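Local structure of Alpha/beta hydrolase (Paenibacillus sp. VTT E-133280, 6TJ2) at residues G148-V151 / A152-F155; N89-H92 / E93-T96; H116-G119 / G120-I123; L216-F219 / Y220-Q223. The protein probably hydrolyses ester bonds, with methyl salicylate a likely substrate, as an extracellular bacterial alpha/beta-hydrolase resembling tobacco salicylic acid binding protein 2. One frame throughout, in Å; residues are numbered along the deposited sequence.

Interaction 1 (G148-V151 / A152-F155)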
loop_
_atom_site.group_PDB
_atom_site.type_symbol
_atom_site.label_atom_id
_atom_site.label_comp_id
_atom_site.label_asym_id
_atom_site.label_seq_id
_atom_site.Cartn_x
_atom_site.Cartn_y
_atom_site.Cartn_z
ATOM N N GLY A 148 8.946 -2.370 -27.144
ATOM C CA GLY A 148 9.014 -3.784 -27.562
ATOM C C GLY A 148 8.118 -4.730 -26.809
ATOM O O GLY A 148 8.149 -5.950 -27.021
ATOM N N GLN A 149 7.320 -4.257 -25.855
ATOM C CA GLN A 149 6.398 -5.085 -25.078
ATOM C C GLN A 149 4.953 -4.848 -25.523
ATOM O O GLN A 149 4.623 -3.823 -26.123
ATOM C CB GLN A 149 6.464 -4.729 -23.586
ATOM C CG GLN A 149 7.847 -4.890 -22.960
ATOM C CD GLN A 149 7.851 -4.540 -21.500
ATOM O OE1 GLN A 149 6.923 -3.904 -20.955
ATOM N NE2 GLN A 149 8.927 -4.925 -20.795
ATOM N N SER A 150 4.121 -5.832 -25.281
ATOM C CA SER A 150 2.655 -5.746 -25.432
ATOM C C SER A 150 1.991 -5.450 -24.093
ATOM O O SER A 150 2.593 -5.594 -22.998
ATOM C CB SER A 150 2.089 -7.018 -26.004
ATOM O OG SER A 150 2.205 -8.071 -25.067
ATOM N N VAL A 151 0.692 -5.165 -24.160
ATOM C CA VAL A 151 -0.127 -5.080 -22.934
ATOM C C VAL A 151 -0.215 -6.438 -22.249
ATOM O O VAL A 151 0.003 -6.538 -21.019
ATOM C CB VAL A 151 -1.500 -4.475 -23.256
ATOM C CG1 VAL A 151 -2.439 -4.619 -22.084
ATOM C CG2 VAL A 151 -1.356 -3.045 -23.682
ATOM N N ALA A 152 -0.417 -7.499 -23.008
ATOM C CA ALA A 152 -0.524 -8.858 -22.450
ATOM C C ALA A 152 0.795 -9.259 -21.750
ATOM O O ALA A 152 0.680 -9.923 -20.675
ATOM C CB ALA A 152 -0.867 -9.834 -23.572
ATOM N N ASP A 153 1.913 -8.781 -22.252
ATOM C CA ASP A 153 3.251 -9.057 -21.663
ATOM C C ASP A 153 3.292 -8.588 -20.207
ATOM O O ASP A 153 4.198 -9.005 -19.468
ATOM C CB ASP A 153 4.389 -8.415 -22.448
ATOM C CG ASP A 153 4.786 -9.086 -23.777
ATOM O OD1 ASP A 153 4.448 -10.291 -23.927
ATOM O OD2 ASP A 153 5.424 -8.388 -24.568
ATOM N N GLN A 154 2.477 -7.629 -19.782
ATOM C CA GLN A 154 2.575 -7.075 -18.424
ATOM C C GLN A 154 2.000 -8.017 -17.398
ATOM O O GLN A 154 2.273 -7.831 -16.214
ATOM C CB GLN A 154 1.771 -5.764 -18.344
ATOM C CG GLN A 154 2.175 -4.697 -19.361
ATOM C CD GLN A 154 3.653 -4.535 -19.540
ATOM O OE1 GLN A 154 4.377 -4.316 -18.534
ATOM N NE2 GLN A 154 4.136 -4.683 -20.764
ATOM N N PHE A 155 1.232 -9.025 -17.815
ATOM C CA PHE A 155 0.512 -9.870 -16.835
ATOM C C PHE A 155 1.404 -10.982 -16.280
ATOM O O PHE A 155 2.327 -11.451 -16.934
ATOM C CB PHE A 155 -0.731 -10.485 -17.472
ATOM C CG PHE A 155 -1.876 -9.501 -17.557
ATOM C CD1 PHE A 155 -2.885 -9.517 -16.612
ATOM C CD2 PHE A 155 -1.884 -8.560 -18.570
ATOM C CE1 PHE A 155 -3.908 -8.578 -16.673
ATOM C CE2 PHE A 155 -2.942 -7.666 -18.650
ATOM C CZ PHE A 155 -3.957 -7.697 -17.711
HETATM O O HOH W 1 2.533 -10.161 -26.694
#
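The side-chain amide of Q154 reaches back over the turn and spends both N-H groups of NE2 on the residues before it. One goes to the side-chain carbonyl of Q149, Q154 NE2 to Q149 OE1 2.9 Å, approaching from above the carbonyl plane; the other goes to the backbone oxygen of S150, Q154 NE2 to S150 O 2.9 Å. Both acceptors lie close to the plane of the Q154 amide, an arrangement that fixes its rotation. The chain of Q154 gets there by bending at CG (chi2 -43°), whereas Q149 stays extended to meet it, the two crossing at about a right angle. With an alanine in place of Q154, the S150 carbonyl would probably be left without its side-chain donor, and Q149 OE1 would keep its bond from L146 N but lose the one from the glutamine.

Next to this pair, S150 and D153 bond reciprocally: the carboxylate OD2 of D153 accepts from the backbone N of S150 at 3.0 Å, and OG of S150 accepts from the backbone N of D153 at 2.9 Å. The two bonds close a turn in the loop between strand 134-139 and helix 157-170, where residues 152-154 have helical backbone angles without the regular helix bonds. A serine suits the first place because its short hydroxyl can fold back onto the amide, and a water also bonds to that OG. V151 O accepts from Q154 N and lies near the plane of the F155 ring, at its edge.

Further out, D153 OD2 forms a salt bridge with K213, and F155 meets F163 edge-to-face.

Interaction 2 (N89-H92 / E93-T96)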
loop_
_atom_site.group_PDB
_atom_site.type_symbol
_atom_site.label_atom_id
_atom_site.label_comp_id
_atom_site.label_asym_id
_atom_site.label_seq_id
_atom_site.Cartn_x
_atom_site.Cartn_y
_atom_site.Cartn_z
ATOM N N ASN A 89 -10.917 -7.747 -35.850
ATOM C CA ASN A 89 -9.523 -7.815 -36.298
ATOM C C ASN A 89 -8.822 -6.475 -36.223
ATOM O O ASN A 89 -7.726 -6.300 -36.783
ATOM C CB ASN A 89 -9.442 -8.419 -37.709
ATOM C CG ASN A 89 -9.856 -9.881 -37.749
ATOM O OD1 ASN A 89 -9.758 -10.618 -36.790
ATOM N ND2 ASN A 89 -10.168 -10.341 -38.954
ATOM N N VAL A 90 -9.383 -5.539 -35.460
ATOM C CA VAL A 90 -8.765 -4.209 -35.280
ATOM C C VAL A 90 -7.349 -4.338 -34.726
ATOM O O VAL A 90 -7.055 -5.259 -33.938
ATOM C CB VAL A 90 -9.648 -3.298 -34.414
ATOM C CG1 VAL A 90 -9.582 -3.716 -32.958
ATOM C CG2 VAL A 90 -9.245 -1.875 -34.560
ATOM N N THR A 91 -6.471 -3.427 -35.185
ATOM C CA THR A 91 -5.082 -3.354 -34.719
ATOM C C THR A 91 -4.845 -2.159 -33.810
ATOM O O THR A 91 -5.614 -1.199 -33.794
ATOM C CB THR A 91 -4.098 -3.296 -35.882
ATOM O OG1 THR A 91 -4.271 -2.024 -36.505
ATOM C CG2 THR A 91 -4.346 -4.429 -36.860
ATOM N N HIS A 92 -3.739 -2.208 -33.099
ATOM C CA HIS A 92 -3.345 -1.052 -32.237
ATOM C C HIS A 92 -3.128 0.188 -33.090
ATOM O O HIS A 92 -3.516 1.311 -32.675
ATOM C CB HIS A 92 -2.068 -1.391 -31.415
ATOM C CG HIS A 92 -2.016 -0.620 -30.130
ATOM N ND1 HIS A 92 -1.609 0.680 -30.088
ATOM C CD2 HIS A 92 -2.312 -1.016 -28.889
ATOM C CE1 HIS A 92 -1.603 1.068 -28.832
ATOM N NE2 HIS A 92 -2.097 0.079 -28.054
ATOM N N GLU A 93 -2.574 0.052 -34.283
ATOM C CA GLU A 93 -2.363 1.206 -35.175
ATOM C C GLU A 93 -3.711 1.818 -35.552
ATOM O O GLU A 93 -3.817 3.031 -35.584
ATOM C CB GLU A 93 -1.599 0.724 -36.391
ATOM C CG GLU A 93 -1.357 1.800 -37.411
ATOM C CD GLU A 93 -0.555 1.334 -38.607
ATOM O OE1 GLU A 93 0.181 0.327 -38.487
ATOM O OE2 GLU A 93 -0.584 2.070 -39.612
ATOM N N GLN A 94 -4.706 1.004 -35.846
ATOM C CA GLN A 94 -6.026 1.534 -36.240
ATOM C C GLN A 94 -6.663 2.247 -35.042
ATOM O O GLN A 94 -7.295 3.301 -35.212
ATOM C CB GLN A 94 -6.939 0.415 -36.742
ATOM C CG GLN A 94 -6.568 -0.096 -38.140
ATOM C CD GLN A 94 -7.326 -1.356 -38.472
ATOM O OE1 GLN A 94 -7.513 -2.262 -37.692
ATOM N NE2 GLN A 94 -7.811 -1.394 -39.716
ATOM N N ILE A 95 -6.543 1.685 -33.836
ATOM C CA ILE A 95 -7.091 2.370 -32.618
ATOM C C ILE A 95 -6.375 3.700 -32.463
ATOM O O ILE A 95 -7.049 4.760 -32.259
ATOM C CB ILE A 95 -6.888 1.439 -31.410
ATOM C CG1 ILE A 95 -7.848 0.259 -31.488
ATOM C CG2 ILE A 95 -7.047 2.248 -30.123
ATOM C CD1 ILE A 95 -7.629 -0.805 -30.450
ATOM N N THR A 96 -5.069 3.732 -32.532
ATOM C CA THR A 96 -4.271 4.938 -32.311
ATOM C C THR A 96 -4.683 5.978 -33.343
ATOM O O THR A 96 -4.918 7.120 -32.985
ATOM C CB THR A 96 -2.795 4.610 -32.391
ATOM O OG1 THR A 96 -2.483 3.667 -31.369
ATOM C CG2 THR A 96 -1.937 5.838 -32.301
HETATM O O HOH W 2 -7.703 -4.619 -39.097
#
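T91 and Q94 grip each other in a capping box at the start of helix 92-105. T91 OG1 accepts from the backbone N of Q94 at 3.1 Å, and Q94 OE1 accepts in return from the backbone N of T91 at 3.0 Å, in the carbonyl plane and on a lone pair. With OG1 set between its own backbone N and carbonyl carbon (chi1 69°), T91 presents the hydroxyl to the first turn, which is why threonine suits an N-cap. Glutamine, one methylene longer than asparagine, has the length to reach back to T91.

The outer side is wetter: a water donates to both Q94 OE1, at 2.8 Å, and N89 O, bridging the loop to the helix, while E93 extends along an exposed flank.

The inner side is closely packed. V90 CG2 lies 4.0 Å from I95 CG1, and H92 O receives two donors from T96, the backbone N and OG1, each at 2.9 Å. That hydroxyl is shared with T125 OG1, so a small branched residue serves both helices.

H92, I95 and T96 face helix 119-129, where H92 NE2 bonds to S121 OG, while P209 of helix 208-211 packs against V90, H92 and I95.

Interaction 3 (H116-G119 / G120-I123)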
loop_
_atom_site.group_PDB
_atom_site.type_symbol
_atom_site.label_atom_id
_atom_site.label_comp_id
_atom_site.label_asym_id
_atom_site.label_seq_id
_atom_site.Cartn_x
_atom_site.Cartn_y
_atom_site.Cartn_z
ATOM N N HIS A 116 -7.172 4.811 -19.057
ATOM C CA HIS A 116 -7.466 3.747 -18.077
ATOM C C HIS A 116 -7.125 2.412 -18.686
ATOM O O HIS A 116 -7.411 2.214 -19.874
ATOM C CB HIS A 116 -8.902 3.854 -17.635
ATOM C CG HIS A 116 -9.354 2.849 -16.649
ATOM N ND1 HIS A 116 -9.919 1.691 -17.012
ATOM C CD2 HIS A 116 -9.334 2.862 -15.290
ATOM C CE1 HIS A 116 -10.305 1.023 -15.936
ATOM N NE2 HIS A 116 -9.975 1.732 -14.888
ATOM N N SER A 117 -6.523 1.513 -17.912
ATOM C CA SER A 117 -6.202 0.130 -18.323
ATOM C C SER A 117 -5.480 0.085 -19.678
ATOM O O SER A 117 -4.412 0.703 -19.833
ATOM C CB SER A 117 -7.404 -0.765 -18.145
ATOM O OG SER A 117 -8.540 -0.346 -18.868
ATOM N N PHE A 118 -5.948 -0.697 -20.650
ATOM C CA PHE A 118 -5.363 -0.821 -21.997
ATOM C C PHE A 118 -5.210 0.570 -22.582
ATOM O O PHE A 118 -4.332 0.834 -23.419
ATOM C CB PHE A 118 -6.294 -1.666 -22.858
ATOM C CG PHE A 118 -6.065 -1.591 -24.349
ATOM C CD1 PHE A 118 -5.008 -2.248 -24.957
ATOM C CD2 PHE A 118 -6.840 -0.775 -25.162
ATOM C CE1 PHE A 118 -4.760 -2.127 -26.319
ATOM C CE2 PHE A 118 -6.590 -0.642 -26.531
ATOM C CZ PHE A 118 -5.547 -1.322 -27.101
ATOM N N GLY A 119 -6.071 1.512 -22.213
ATOM C CA GLY A 119 -5.953 2.892 -22.623
ATOM C C GLY A 119 -4.615 3.544 -22.310
ATOM O O GLY A 119 -4.241 4.489 -23.004
ATOM N N GLY A 120 -3.868 3.019 -21.320
ATOM C CA GLY A 120 -2.496 3.518 -21.143
ATOM C C GLY A 120 -1.622 3.296 -22.351
ATOM O O GLY A 120 -0.789 4.158 -22.692
ATOM N N SER A 121 -1.780 2.162 -23.010
ATOM C CA SER A 121 -0.989 1.897 -24.230
ATOM C C SER A 121 -1.398 2.825 -25.369
ATOM O O SER A 121 -0.521 3.265 -26.165
ATOM C CB SER A 121 -1.028 0.465 -24.659
ATOM O OG SER A 121 -2.271 0.093 -25.199
ATOM N N VAL A 122 -2.658 3.187 -25.427
ATOM C CA VAL A 122 -3.207 4.101 -26.437
ATOM C C VAL A 122 -2.726 5.520 -26.171
ATOM O O VAL A 122 -2.334 6.224 -27.126
ATOM C CB VAL A 122 -4.728 3.995 -26.478
ATOM C CG1 VAL A 122 -5.273 4.967 -27.528
ATOM C CG2 VAL A 122 -5.173 2.562 -26.785
ATOM N N ILE A 123 -2.708 5.982 -24.924
ATOM C CA ILE A 123 -2.165 7.335 -24.685
ATOM C C ILE A 123 -0.681 7.380 -25.035
ATOM O O ILE A 123 -0.185 8.433 -25.516
ATOM C CB ILE A 123 -2.482 7.933 -23.314
ATOM C CG1 ILE A 123 -1.705 7.258 -22.184
ATOM C CG2 ILE A 123 -3.992 7.896 -23.105
ATOM C CD1 ILE A 123 -2.173 7.658 -20.799
#
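G120, in the first turn of helix 119-129, donates its backbone N to S117 O at 2.8 Å, just beyond the type II' turn from H116 to G119. S117 sits in that turn with strained backbone angles (phi 50°, psi -128°). Together with G115 and G119 this fits the nucleophile elbow of alpha/beta-hydrolases, in which S117 would be the nucleophile, consistent with a triad completed by H264 and D234. Glycine suits position 119, since a CB there would run into H116 O.

S121 follows, turning its hydroxyl back to the carbonyl of F118: OG donates to O at 2.8 Å, in the carbonyl plane, while the backbone N meets the same oxygen from above that plane at 2.9 Å. The same OG lies over one face of the F118 ring, 3.5 Å from CE1. Serine is small enough to fit between ring and carbonyl.

V122 sends CG2 to the F118 ring, 3.5 Å from CE2. The phenyl group swings toward the helix because its CG lies anti to the backbone N (chi1 164°), giving the valine methyl an apolar neighbour, met obliquely.

I123 closes the first turn, its N bonded to G119 O at 2.9 Å, and its side chain rests on I137 and F139 of strand 134-139. Strand 111-117 thus leads through the elbow into helix 119-129, whose S121 and V122 meet helix 92-105.

Interaction 4 (L216-F219 / Y220-Q223)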
loop_
_atom_site.group_PDB
_atom_site.type_symbol
_atom_site.label_atom_id
_atom_site.label_comp_id
_atom_site.label_asym_id
_atom_site.label_seq_id
_atom_site.Cartn_x
_atom_site.Cartn_y
_atom_site.Cartn_z
ATOM N N LEU A 216 7.732 2.093 -28.769
ATOM C CA LEU A 216 7.482 3.204 -27.828
ATOM C C LEU A 216 8.741 4.015 -27.531
ATOM O O LEU A 216 8.761 4.769 -26.591
ATOM C CB LEU A 216 6.871 2.635 -26.546
ATOM C CG LEU A 216 5.567 1.900 -26.679
ATOM C CD1 LEU A 216 5.200 1.245 -25.373
ATOM C CD2 LEU A 216 4.476 2.875 -27.110
ATOM N N LYS A 217 9.726 3.946 -28.436
ATOM C CA LYS A 217 10.947 4.750 -28.286
ATOM C C LYS A 217 10.605 6.237 -28.224
ATOM O O LYS A 217 11.184 6.972 -27.383
ATOM C CB LYS A 217 11.883 4.488 -29.459
ATOM C CG LYS A 217 12.409 3.062 -29.499
ATOM C CD LYS A 217 13.496 2.927 -30.554
ATOM C CE LYS A 217 14.276 1.649 -30.354
ATOM N NZ LYS A 217 13.415 0.462 -30.558
ATOM N N LYS A 218 9.697 6.698 -29.105
ATOM C CA LYS A 218 9.357 8.125 -29.130
ATOM C C LYS A 218 8.723 8.492 -27.780
ATOM O O LYS A 218 9.084 9.508 -27.205
ATOM C CB LYS A 218 8.528 8.506 -30.354
ATOM C CG LYS A 218 8.100 9.956 -30.328
ATOM C CD LYS A 218 7.747 10.538 -31.688
ATOM C CE LYS A 218 7.604 12.047 -31.672
ATOM N NZ LYS A 218 8.872 12.697 -31.276
ATOM N N PHE A 219 7.746 7.704 -27.312
ATOM C CA PHE A 219 7.076 8.003 -26.031
ATOM C C PHE A 219 8.088 8.194 -24.904
ATOM O O PHE A 219 7.979 9.155 -24.127
ATOM C CB PHE A 219 6.095 6.903 -25.659
ATOM C CG PHE A 219 5.530 7.085 -24.275
ATOM C CD1 PHE A 219 4.554 8.033 -24.047
ATOM C CD2 PHE A 219 6.042 6.414 -23.184
ATOM C CE1 PHE A 219 4.114 8.280 -22.766
ATOM C CE2 PHE A 219 5.584 6.660 -21.895
ATOM C CZ PHE A 219 4.602 7.579 -21.691
ATOM N N TYR A 220 9.050 7.282 -24.828
ATOM C CA TYR A 220 10.051 7.310 -23.728
ATOM C C TYR A 220 11.103 8.401 -23.952
ATOM O O TYR A 220 11.792 8.666 -22.966
ATOM C CB TYR A 220 10.673 5.928 -23.504
ATOM C CG TYR A 220 9.690 5.028 -22.791
ATOM C CD1 TYR A 220 9.362 5.277 -21.467
ATOM C CD2 TYR A 220 9.006 4.045 -23.430
ATOM C CE1 TYR A 220 8.442 4.481 -20.794
ATOM C CE2 TYR A 220 8.050 3.266 -22.801
ATOM C CZ TYR A 220 7.755 3.485 -21.465
ATOM O OH TYR A 220 6.810 2.766 -20.781
ATOM N N SER A 221 11.113 9.124 -25.066
ATOM C CA SER A 221 11.985 10.313 -25.245
ATOM C C SER A 221 11.222 11.609 -24.975
ATOM O O SER A 221 11.885 12.631 -24.817
ATOM C CB SER A 221 12.534 10.307 -26.641
ATOM O OG SER A 221 11.533 10.726 -27.566
ATOM N N LEU A 222 9.900 11.580 -24.869
ATOM C CA LEU A 222 9.059 12.796 -24.718
ATOM C C LEU A 222 9.325 13.458 -23.373
ATOM O O LEU A 222 9.523 12.735 -22.397
ATOM C CB LEU A 222 7.573 12.423 -24.792
ATOM C CG LEU A 222 7.070 11.926 -26.146
ATOM C CD1 LEU A 222 5.559 11.686 -26.112
ATOM C CD2 LEU A 222 7.458 12.873 -27.266
ATOM N N GLN A 223 9.304 14.796 -23.353
ATOM C CA GLN A 223 9.552 15.589 -22.117
ATOM C C GLN A 223 8.228 15.980 -21.434
ATOM O O GLN A 223 8.220 16.746 -20.442
ATOM C CB GLN A 223 10.457 16.763 -22.513
ATOM C CG GLN A 223 11.846 16.296 -22.907
ATOM C CD GLN A 223 12.464 15.561 -21.742
ATOM O OE1 GLN A 223 12.605 14.341 -21.742
ATOM N NE2 GLN A 223 12.783 16.306 -20.700
HETATM O O HOH W 3 8.379 10.305 -21.646
#
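The backbone here makes a short, weakly bonded helix, with Y220 N donating to L216 O at 3.1 Å, nearly in line with the carbonyl, and L222 N donating to F219 O at 3.2 Å as the turn ends.

Successive aromatic residues F219 and Y220 form a T-shaped pair. The edge of F219 points at the face of Y220, with planes at 86° and centroids 4.8 Å apart, and F219 CD2 stands over the centre of the tyrosine ring. F219 has its CG anti to the backbone N (chi1 172°) and Y220 has its CG anti to the carbonyl carbon, which lets neighbouring rings meet. L216 CB adds an aliphatic contact, 4.0 Å from Y220 CE2. Tyrosine suits its place by joining a broad ring to a hydroxyl that bonds to P145 O. A serine replacing Y220 would probably leave the F219 edge without its aromatic face and P145 O without that donor.

S221 folds its OG back to K218 O at 2.8 Å, reinforcing the bond from its own N, and a water links F219 O to L222 O.

K217 forms a salt bridge with D147, in the loop after strand 134-139, while F219 packs against S127 and Q128 of helix 119-129 and against I137 and F139 of that strand.

Interaction 3 lies nearest the middle of the chain, about 4 Å from its centre, and holds the presumed nucleophile S117; interactions 1 and 2 meet it directly. From interaction 2, the H92 ring packs on F118, CD2 of H92 to CZ of F118 3.7 Å, and I95 CG2 packs on V122 CG2 at 3.8 Å. From interaction 1, V151 CG2 approaches S121 OG at 3.6 Å, so V151 and H92 both converge on the helix start behind the elbow. V151 also lies near the probable triad without touching it. Interaction 4 stands apart, its centre about 15 Å from that of interaction 3 and nearest atoms about 5 Å away, although helix 119-129 contacts it further along.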